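Local coordinates for protein amino acid amide racemase (Ochrobactrum anthropi, PDB 6GIO) that belongs to the class-III aminotransferase family and holds pyridoxal-5'-phosphate in a pocket of its fold, at residues E38-S48 with Y380-Y388; L333-G344 with I353-R361. All blocks are in the same frame, centred on the assembly; numbering follows the deposited sequence.

Interaction 1: E38-S48 with Y380-Y388; sequences EEGGRSILDLS and YQLGAAFTY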
loop_
_atom_site.group_PDB
_atom_site.type_symbol
_atom_site.label_atom_id
_atom_site.label_comp_id
_atom_site.label_asym_id
_atom_site.label_seq_id
_atom_site.Cartn_x
_atom_site.Cartn_y
_atom_site.Cartn_z
ATOM N N GLU C 38 -25.095 4.776 -8.258
ATOM C CA GLU C 38 -24.538 5.706 -9.228
ATOM C C GLU C 38 -24.967 7.101 -8.859
ATOM O O GLU C 38 -26.027 7.286 -8.271
ATOM C CB GLU C 38 -25.029 5.352 -10.636
ATOM C CG GLU C 38 -24.507 6.260 -11.741
ATOM C CD GLU C 38 -24.518 5.619 -13.139
ATOM O OE1 GLU C 38 -25.439 4.815 -13.435
ATOM O OE2 GLU C 38 -23.585 5.935 -13.929
ATOM N N GLU C 39 -24.142 8.079 -9.179
ATOM C CA GLU C 39 -24.568 9.468 -9.129
ATOM C C GLU C 39 -25.907 9.614 -9.883
ATOM O O GLU C 39 -26.117 8.999 -10.932
ATOM C CB GLU C 39 -23.496 10.379 -9.722
ATOM C CG GLU C 39 -23.800 11.878 -9.566
ATOM C CD GLU C 39 -22.730 12.748 -10.182
ATOM O OE1 GLU C 39 -22.382 12.524 -11.374
ATOM O OE2 GLU C 39 -22.223 13.645 -9.474
ATOM N N GLY C 40 -26.816 10.410 -9.335
ATOM C CA GLY C 40 -28.184 10.458 -9.843
ATOM C C GLY C 40 -29.089 9.453 -9.115
ATOM O O GLY C 40 -30.295 9.588 -9.138
ATOM N N GLY C 41 -28.532 8.436 -8.455
ATOM C CA GLY C 41 -29.327 7.587 -7.598
ATOM C C GLY C 41 -29.618 6.182 -8.089
ATOM O O GLY C 41 -30.129 5.365 -7.327
ATOM N N ARG C 42 -29.287 5.847 -9.326
ATOM C CA ARG C 42 -29.645 4.505 -9.843
ATOM C C ARG C 42 -28.853 3.437 -9.071
ATOM O O ARG C 42 -27.675 3.613 -8.796
ATOM C CB ARG C 42 -29.355 4.424 -11.333
ATOM C CG ARG C 42 -30.027 3.265 -12.077
ATOM C CD ARG C 42 -29.898 3.425 -13.599
ATOM N NE ARG C 42 -28.500 3.521 -14.045
ATOM C CZ ARG C 42 -27.783 2.539 -14.608
ATOM N NH1 ARG C 42 -28.300 1.345 -14.829
ATOM N NH2 ARG C 42 -26.519 2.759 -14.960
ATOM N N SER C 43 -29.513 2.347 -8.734
ATOM C CA SER C 43 -28.946 1.290 -7.901
ATOM C C SER C 43 -28.489 0.108 -8.746
ATOM O O SER C 43 -29.314 -0.592 -9.303
ATOM C CB SER C 43 -29.997 0.830 -6.898
ATOM O OG SER C 43 -29.688 -0.448 -6.364
ATOM N N ILE C 44 -27.181 -0.151 -8.787
ATOM C CA ILE C 44 -26.598 -1.150 -9.702
ATOM C C ILE C 44 -26.204 -2.419 -8.949
ATOM O O ILE C 44 -25.578 -2.340 -7.919
ATOM C CB ILE C 44 -25.335 -0.585 -10.352
ATOM C CG1 ILE C 44 -25.629 0.785 -10.985
ATOM C CG2 ILE C 44 -24.740 -1.560 -11.382
ATOM C CD1 ILE C 44 -26.715 0.769 -12.027
ATOM N N LEU C 45 -26.560 -3.585 -9.478
ATOM C CA LEU C 45 -26.171 -4.851 -8.855
ATOM C C LEU C 45 -24.665 -5.084 -9.058
ATOM O O LEU C 45 -24.183 -5.076 -10.176
ATOM C CB LEU C 45 -26.999 -6.010 -9.424
ATOM C CG LEU C 45 -26.619 -7.398 -8.870
ATOM C CD1 LEU C 45 -26.718 -7.485 -7.352
ATOM C CD2 LEU C 45 -27.464 -8.506 -9.490
ATOM N N ASP C 46 -23.922 -5.302 -7.972
ATOM C CA ASP C 46 -22.488 -5.416 -8.095
ATOM C C ASP C 46 -22.052 -6.855 -8.221
ATOM O O ASP C 46 -21.916 -7.561 -7.236
ATOM C CB ASP C 46 -21.720 -4.733 -6.957
ATOM C CG ASP C 46 -20.181 -4.711 -7.226
ATOM O OD1 ASP C 46 -19.806 -4.616 -8.428
ATOM O OD2 ASP C 46 -19.370 -4.794 -6.255
ATOM N N LEU C 47 -21.748 -7.248 -9.453
ATOM C CA LEU C 47 -21.153 -8.561 -9.714
ATOM C C LEU C 47 -19.622 -8.513 -9.772
ATOM O O LEU C 47 -18.966 -9.549 -9.865
ATOM C CB LEU C 47 -21.712 -9.087 -11.015
ATOM C CG LEU C 47 -23.240 -9.116 -11.083
ATOM C CD1 LEU C 47 -23.702 -9.465 -12.492
ATOM C CD2 LEU C 47 -23.774 -10.105 -10.062
ATOM N N SER C 48 -19.064 -7.314 -9.696
ATOM C CA SER C 48 -17.623 -7.123 -9.636
ATOM C C SER C 48 -16.973 -7.264 -8.263
ATOM O O SER C 48 -15.782 -7.537 -8.208
ATOM C CB SER C 48 -17.250 -5.758 -10.223
ATOM O OG SER C 48 -17.425 -4.709 -9.303
ATOM N N TYR C 380 -24.012 -2.628 -17.657
ATOM C CA TYR C 380 -24.098 -1.422 -16.879
ATOM C C TYR C 380 -25.432 -0.679 -17.137
ATOM O O TYR C 380 -26.106 -0.287 -16.188
ATOM C CB TYR C 380 -22.876 -0.550 -17.197
ATOM C CG TYR C 380 -23.117 0.907 -17.017
ATOM C CD1 TYR C 380 -23.064 1.479 -15.739
ATOM C CD2 TYR C 380 -23.426 1.735 -18.122
ATOM C CE1 TYR C 380 -23.298 2.824 -15.564
ATOM C CE2 TYR C 380 -23.673 3.086 -17.952
ATOM C CZ TYR C 380 -23.601 3.617 -16.674
ATOM O OH TYR C 380 -23.814 4.948 -16.464
ATOM N N GLN C 381 -25.835 -0.517 -18.391
ATOM C CA GLN C 381 -27.111 0.195 -18.665
ATOM C C GLN C 381 -28.303 -0.613 -18.163
ATOM O O GLN C 381 -29.285 -0.060 -17.763
ATOM C CB GLN C 381 -27.296 0.425 -20.150
ATOM C CG GLN C 381 -26.267 1.284 -20.780
ATOM C CD GLN C 381 -26.624 1.527 -22.241
ATOM O OE1 GLN C 381 -26.752 0.595 -23.021
ATOM N NE2 GLN C 381 -26.787 2.786 -22.604
ATOM N N LEU C 382 -28.194 -1.932 -18.184
ATOM C CA LEU C 382 -29.242 -2.786 -17.683
ATOM C C LEU C 382 -29.223 -2.973 -16.166
ATOM O O LEU C 382 -30.113 -3.653 -15.639
ATOM C CB LEU C 382 -29.195 -4.171 -18.371
ATOM C CG LEU C 382 -29.382 -4.122 -19.890
ATOM C CD1 LEU C 382 -29.080 -5.495 -20.493
ATOM C CD2 LEU C 382 -30.795 -3.635 -20.249
ATOM N N GLY C 383 -28.227 -2.398 -15.472
ATOM C CA GLY C 383 -28.201 -2.415 -13.998
ATOM C C GLY C 383 -27.283 -3.448 -13.337
ATOM O O GLY C 383 -27.500 -3.836 -12.182
ATOM N N ALA C 384 -26.229 -3.866 -14.036
ATOM C CA ALA C 384 -25.204 -4.736 -13.430
ATOM C C ALA C 384 -23.792 -4.271 -13.767
ATOM O O ALA C 384 -23.506 -3.875 -14.921
ATOM C CB ALA C 384 -25.384 -6.170 -13.854
ATOM N N ALA C 385 -22.922 -4.318 -12.750
ATOM C CA ALA C 385 -21.524 -3.935 -12.885
ATOM C C ALA C 385 -20.619 -5.171 -12.940
ATOM O O ALA C 385 -20.546 -5.953 -11.962
ATOM C CB ALA C 385 -21.100 -3.022 -11.742
ATOM N N PHE C 386 -19.907 -5.343 -14.056
ATOM C CA PHE C 386 -18.911 -6.435 -14.115
ATOM C C PHE C 386 -17.762 -6.034 -15.003
ATOM O O PHE C 386 -17.729 -4.895 -15.499
ATOM C CB PHE C 386 -19.546 -7.800 -14.477
ATOM C CG PHE C 386 -20.438 -7.778 -15.697
ATOM C CD1 PHE C 386 -21.739 -7.262 -15.625
ATOM C CD2 PHE C 386 -20.006 -8.321 -16.904
ATOM C CE1 PHE C 386 -22.569 -7.244 -16.738
ATOM C CE2 PHE C 386 -20.833 -8.307 -18.027
ATOM C CZ PHE C 386 -22.107 -7.758 -17.946
ATOM N N THR C 387 -16.803 -6.950 -15.186
ATOM C CA THR C 387 -15.546 -6.620 -15.883
ATOM C C THR C 387 -15.156 -7.744 -16.802
ATOM O O THR C 387 -15.853 -8.738 -16.875
ATOM C CB THR C 387 -14.407 -6.379 -14.885
ATOM O OG1 THR C 387 -14.156 -7.584 -14.154
ATOM C CG2 THR C 387 -14.781 -5.284 -13.914
ATOM N N TYR C 388 -14.042 -7.590 -17.516
ATOM C CA TYR C 388 -13.420 -8.742 -18.153
ATOM C C TYR C 388 -11.928 -8.889 -17.844
ATOM O O TYR C 388 -11.231 -7.931 -17.506
ATOM C CB TYR C 388 -13.610 -8.721 -19.658
ATOM C CG TYR C 388 -13.098 -7.486 -20.340
ATOM C CD1 TYR C 388 -11.769 -7.347 -20.706
ATOM C CD2 TYR C 388 -13.971 -6.456 -20.635
ATOM C CE1 TYR C 388 -11.322 -6.206 -21.362
ATOM C CE2 TYR C 388 -13.545 -5.329 -21.284
ATOM C CZ TYR C 388 -12.233 -5.200 -21.648
ATOM O OH TYR C 388 -11.890 -4.038 -22.294
#
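Arg42 reaches across to Tyr380 at the end of helix 369-382. From CB the chain swings away from its own backbone N (chi1 -163°), and a bend at chi3 brings the guanidinium back over Ile44, whose CD1 sits against the centre of one face. NE makes a weak bond to Glu38 OE1. Arg42 CZ stands 5.0 Å from the centroid of the Tyr380 ring, a cation-pi contact over the face, although the two planes are nearly perpendicular, so it is NH2 that dips toward the ring. That same Arg42 NH2 forms a salt bridge with Glu38 OE1, at 2.8 Å. At the tip, Arg42 NH1 gives a hydrogen bond of 3.1 Å to Tyr380 O, which lies in the guanidinium plane; NH2 adds a weak one.

Tyr380 O also accepts from Gly383 N in the Schellman turn that ends the helix, so Arg42 helps tie down a helix terminus. Glu38 completes the cluster: Tyr380 OH donates a hydrogen bond of 2.7 Å to Glu38 OE2, on its syn lone pair, fixing the ring from its edge.

From Gly383 on the chains pair as parallel strands. Leu45 N bonds to Gly383 O at 2.9 Å, and Ala385 N to Leu45 O at 3.0 Å. Ile44 CG2 packs on Ala385 CB, 3.9 Å away, and Leu47 CD1 on Ala384 CB. Where strand 43-46 ends, Asp46 OD1 accepts from Ser48 N, an Asx turn, and also from Ser48 OG.

Strand 43-46 thus lies beside strand 384-389 within a mixed sheet. Leu45, Leu47 and Ala384 rest on helix 406-424, Leu47 also meets Phe398 of strand 395-398, and Asp46 and Ala385 pack on Tyr82 of the second subunit, whose OH hydrogen-bonds Ser48 OG.

Interaction 2: L333-G344 with I353-R361; sequences LRRLSDKHSIIG and IGVDLVSDR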
loop_
_atom_site.group_PDB
_atom_site.type_symbol
_atom_site.label_atom_id
_atom_site.label_comp_id
_atom_site.label_asym_id
_atom_site.label_seq_id
_atom_site.Cartn_x
_atom_site.Cartn_y
_atom_site.Cartn_z
ATOM N N LEU C 333 -25.591 -19.416 -16.055
ATOM C CA LEU C 333 -24.728 -18.924 -17.109
ATOM C C LEU C 333 -24.454 -19.971 -18.176
ATOM O O LEU C 333 -24.577 -19.696 -19.362
ATOM C CB LEU C 333 -23.439 -18.373 -16.497
ATOM C CG LEU C 333 -23.619 -17.107 -15.668
ATOM C CD1 LEU C 333 -22.367 -16.835 -14.844
ATOM C CD2 LEU C 333 -23.938 -15.923 -16.574
ATOM N N ARG C 334 -24.116 -21.183 -17.778
ATOM C CA ARG C 334 -23.942 -22.258 -18.769
ATOM C C ARG C 334 -25.128 -22.451 -19.703
ATOM O O ARG C 334 -24.956 -22.570 -20.919
ATOM C CB ARG C 334 -23.691 -23.598 -18.100
ATOM C CG ARG C 334 -22.256 -23.837 -17.846
ATOM C CD ARG C 334 -21.965 -25.202 -17.236
ATOM N NE ARG C 334 -20.730 -25.010 -16.485
ATOM C CZ ARG C 334 -20.636 -24.848 -15.170
ATOM N NH1 ARG C 334 -21.696 -24.945 -14.382
ATOM N NH2 ARG C 334 -19.445 -24.633 -14.641
ATOM N N ARG C 335 -26.327 -22.528 -19.136
ATOM C CA ARG C 335 -27.532 -22.724 -19.948
ATOM C C ARG C 335 -27.744 -21.571 -20.953
ATOM O O ARG C 335 -28.353 -21.771 -22.007
ATOM C CB ARG C 335 -28.774 -22.931 -19.075
ATOM C CG ARG C 335 -28.812 -24.225 -18.260
ATOM C CD ARG C 335 -30.210 -24.447 -17.667
ATOM N NE ARG C 335 -31.242 -24.214 -18.705
ATOM C CZ ARG C 335 -32.075 -25.129 -19.228
ATOM N NH1 ARG C 335 -32.110 -26.389 -18.805
ATOM N NH2 ARG C 335 -32.916 -24.760 -20.183
ATOM N N LEU C 336 -27.195 -20.390 -20.675
ATOM C CA LEU C 336 -27.264 -19.301 -21.632
ATOM C C LEU C 336 -26.492 -19.606 -22.919
ATOM O O LEU C 336 -26.734 -18.961 -23.962
ATOM C CB LEU C 336 -26.789 -17.976 -21.025
ATOM C CG LEU C 336 -27.611 -17.459 -19.817
ATOM C CD1 LEU C 336 -26.994 -16.183 -19.296
ATOM C CD2 LEU C 336 -29.092 -17.223 -20.134
ATOM N N SER C 337 -25.591 -20.583 -22.879
ATOM C CA SER C 337 -24.850 -20.923 -24.109
ATOM C C SER C 337 -25.761 -21.581 -25.159
ATOM O O SER C 337 -25.440 -21.541 -26.344
ATOM C CB SER C 337 -23.640 -21.821 -23.860
ATOM O OG SER C 337 -24.050 -23.085 -23.443
ATOM N N ASP C 338 -26.886 -22.168 -24.746
ATOM C CA ASP C 338 -27.847 -22.670 -25.707
ATOM C C ASP C 338 -28.386 -21.508 -26.564
ATOM O O ASP C 338 -28.598 -21.671 -27.739
ATOM C CB ASP C 338 -28.992 -23.404 -25.006
ATOM C CG ASP C 338 -29.892 -24.196 -25.991
ATOM O OD1 ASP C 338 -29.429 -25.180 -26.645
ATOM O OD2 ASP C 338 -31.088 -23.857 -26.073
ATOM N N LYS C 339 -28.564 -20.331 -25.993
ATOM C CA LYS C 339 -29.085 -19.206 -26.773
ATOM C C LYS C 339 -27.990 -18.422 -27.444
ATOM O O LYS C 339 -28.184 -17.867 -28.525
ATOM C CB LYS C 339 -29.793 -18.219 -25.870
ATOM C CG LYS C 339 -31.047 -18.713 -25.182
ATOM C CD LYS C 339 -31.845 -17.520 -24.648
ATOM C CE LYS C 339 -31.985 -17.580 -23.131
ATOM N NZ LYS C 339 -33.025 -16.640 -22.617
ATOM N N HIS C 340 -26.849 -18.314 -26.761
ATOM C CA HIS C 340 -25.761 -17.470 -27.225
ATOM C C HIS C 340 -24.485 -18.299 -27.478
ATOM O O HIS C 340 -23.795 -18.710 -26.535
ATOM C CB HIS C 340 -25.499 -16.430 -26.152
ATOM C CG HIS C 340 -26.693 -15.606 -25.794
ATOM N ND1 HIS C 340 -27.285 -14.733 -26.688
ATOM C CD2 HIS C 340 -27.388 -15.492 -24.635
ATOM C CE1 HIS C 340 -28.285 -14.107 -26.093
ATOM N NE2 HIS C 340 -28.375 -14.552 -24.847
ATOM N N SER C 341 -24.153 -18.538 -28.734
ATOM C CA SER C 341 -23.029 -19.427 -29.029
ATOM C C SER C 341 -21.665 -18.775 -28.661
ATOM O O SER C 341 -20.668 -19.487 -28.493
ATOM C CB SER C 341 -23.108 -19.941 -30.471
ATOM O OG SER C 341 -23.105 -18.849 -31.348
ATOM N N ILE C 342 -21.646 -17.446 -28.469
ATOM C CA ILE C 342 -20.429 -16.743 -28.019
ATOM C C ILE C 342 -19.932 -17.217 -26.637
ATOM O O ILE C 342 -18.773 -17.061 -26.321
ATOM C CB ILE C 342 -20.632 -15.216 -28.000
ATOM C CG1 ILE C 342 -19.302 -14.476 -27.794
ATOM C CG2 ILE C 342 -21.634 -14.813 -26.922
ATOM C CD1 ILE C 342 -19.431 -12.968 -27.950
ATOM N N ILE C 343 -20.808 -17.789 -25.824
ATOM C CA ILE C 343 -20.414 -18.298 -24.523
ATOM C C ILE C 343 -19.699 -19.646 -24.710
ATOM O O ILE C 343 -20.324 -20.694 -24.804
ATOM C CB ILE C 343 -21.636 -18.429 -23.595
ATOM C CG1 ILE C 343 -22.288 -17.060 -23.405
ATOM C CG2 ILE C 343 -21.234 -19.046 -22.240
ATOM C CD1 ILE C 343 -23.617 -17.120 -22.681
ATOM N N GLY C 344 -18.382 -19.603 -24.826
ATOM C CA GLY C 344 -17.623 -20.837 -25.060
ATOM C C GLY C 344 -17.381 -21.681 -23.825
ATOM O O GLY C 344 -17.280 -22.924 -23.920
ATOM N N ILE C 353 -16.044 -16.717 -10.915
ATOM C CA ILE C 353 -16.603 -17.262 -12.119
ATOM C C ILE C 353 -16.179 -16.487 -13.326
ATOM O O ILE C 353 -16.279 -15.262 -13.337
ATOM C CB ILE C 353 -18.168 -17.279 -12.036
ATOM C CG1 ILE C 353 -18.592 -18.271 -10.963
ATOM C CG2 ILE C 353 -18.789 -17.653 -13.375
ATOM C CD1 ILE C 353 -19.976 -17.990 -10.385
ATOM N N GLY C 354 -15.739 -17.225 -14.347
ATOM C CA GLY C 354 -15.363 -16.634 -15.634
ATOM C C GLY C 354 -16.216 -17.156 -16.766
ATOM O O GLY C 354 -16.535 -18.338 -16.800
ATOM N N VAL C 355 -16.564 -16.271 -17.691
ATOM C CA VAL C 355 -17.249 -16.654 -18.918
ATOM C C VAL C 355 -16.427 -16.321 -20.163
ATOM O O VAL C 355 -16.282 -15.163 -20.530
ATOM C CB VAL C 355 -18.635 -15.964 -19.008
ATOM C CG1 VAL C 355 -19.376 -16.413 -20.268
ATOM C CG2 VAL C 355 -19.466 -16.290 -17.778
ATOM N N ASP C 356 -15.911 -17.347 -20.845
ATOM C CA ASP C 356 -14.986 -17.160 -21.952
ATOM C C ASP C 356 -15.741 -16.913 -23.291
ATOM O O ASP C 356 -16.455 -17.795 -23.789
ATOM C CB ASP C 356 -14.109 -18.405 -22.036
ATOM C CG ASP C 356 -12.923 -18.199 -22.902
ATOM O OD1 ASP C 356 -13.111 -17.692 -24.028
ATOM O OD2 ASP C 356 -11.809 -18.483 -22.423
ATOM N N LEU C 357 -15.637 -15.715 -23.841
ATOM C CA LEU C 357 -16.336 -15.368 -25.051
ATOM C C LEU C 357 -15.491 -15.726 -26.275
ATOM O O LEU C 357 -14.296 -15.410 -26.333
ATOM C CB LEU C 357 -16.643 -13.872 -25.088
ATOM C CG LEU C 357 -17.365 -13.337 -23.872
ATOM C CD1 LEU C 357 -17.605 -11.868 -24.017
ATOM C CD2 LEU C 357 -18.689 -14.056 -23.665
ATOM N N VAL C 358 -16.110 -16.407 -27.229
ATOM C CA VAL C 358 -15.396 -16.900 -28.414
ATOM C C VAL C 358 -16.100 -16.477 -29.704
ATOM O O VAL C 358 -17.314 -16.494 -29.778
ATOM C CB VAL C 358 -15.266 -18.413 -28.402
ATOM C CG1 VAL C 358 -14.421 -18.891 -27.212
ATOM C CG2 VAL C 358 -16.636 -19.092 -28.390
ATOM N N SER C 359 -15.338 -16.098 -30.718
ATOM C CA SER C 359 -15.920 -15.773 -32.021
ATOM C C SER C 359 -16.218 -17.036 -32.812
ATOM O O SER C 359 -16.938 -16.975 -33.807
ATOM C CB SER C 359 -15.017 -14.822 -32.825
ATOM O OG SER C 359 -13.727 -15.365 -33.048
ATOM N N ASP C 360 -15.683 -18.182 -32.377
ATOM C CA ASP C 360 -15.905 -19.433 -33.104
ATOM C C ASP C 360 -15.866 -20.585 -32.102
ATOM O O ASP C 360 -14.861 -20.731 -31.381
ATOM C CB ASP C 360 -14.822 -19.581 -34.188
ATOM C CG ASP C 360 -15.042 -20.795 -35.097
ATOM O OD1 ASP C 360 -14.740 -21.963 -34.721
ATOM O OD2 ASP C 360 -15.546 -20.556 -36.204
ATOM N N ARG C 361 -16.938 -21.376 -32.026
ATOM C CA ARG C 361 -17.014 -22.443 -31.043
ATOM C C ARG C 361 -16.025 -23.601 -31.297
ATOM O O ARG C 361 -15.561 -24.291 -30.345
ATOM C CB ARG C 361 -18.433 -22.984 -30.983
ATOM C CG ARG C 361 -19.439 -22.047 -30.357
ATOM C CD ARG C 361 -20.787 -22.738 -30.115
ATOM N NE ARG C 361 -20.756 -23.723 -29.030
ATOM C CZ ARG C 361 -20.762 -23.419 -27.728
ATOM N NH1 ARG C 361 -20.764 -22.149 -27.320
ATOM N NH2 ARG C 361 -20.758 -24.379 -26.825
#
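The beta hairpin of strands 343-349 and 352-357 begins where Ile343 faces Leu357, an antiparallel non-hydrogen-bonded pair. Backbone bonds bracket it: Val358 N to Ile342 O at 2.9 Å on one side, and Gly344 N to Asp356 O at 2.8 Å on the other. Ile342 O also receives a CA-H contact from Leu357.

Arg361 holds the turn that leads into the hairpin. Its chain bends at chi3 (71°), its CD passes along Ser341 CB, and Arg361 NH1 then gives two hydrogen bonds, one to Ser341 O at 2.9 Å and one to Ile343 O, also at 2.9 Å. Both oxygens lie at the edge of the guanidinium, close to its plane. The donor stands well above the carbonyl plane of Ile343 and is less tilted from that of Ser341. One nitrogen therefore bridges two carbonyls of the His340-Ile343 region, a type I turn.

On the helix side, apolar side chains fill the join between helix and sheet. Val355 splits its methyls between two partners: CG1, anti to the backbone N (chi1 -178°), meets Ile343 CG2 at 3.8 Å, while CG2 goes to Leu333 CD1, 4.2 Å away. The same Leu333 CD1 touches Ile353 CG2 at 4.0 Å, so Leu333 seats this end of helix 318-339 on strand 352-357. Ile342 CG1 packs against Leu357 CB, 3.8 Å apart. Ile420 of helix 406-424 adds to this layer over Ile342 and Ile343. Asp356, by contrast, sends its carboxylate to salt bridges with Arg347 and Arg174.

A helix that turns sharply into a hairpin and packs back on its strands fits the two-layer alpha/beta small domain found in fold type I pyridoxal-5'-phosphate enzymes.

From the N terminus, segment 38-48 comes first and waits more than 330 residues for its partner; interaction 1 closes that long loop when the chain returns at 380-388. Interaction 2 is nested inside it, a short closure in which 353-361 comes back onto 333-344 after a tight hairpin. Helix 369-382 then carries the chain from strand 352-357 to the second half of interaction 1. The two contacts do not touch, their nearest atoms being about 7 Å apart, yet they serve one mixed sheet: interaction 2 secures the edge strand 343-349, at one end of the sheet, while interaction 1 joins the N-terminal strands to the C-terminal ones.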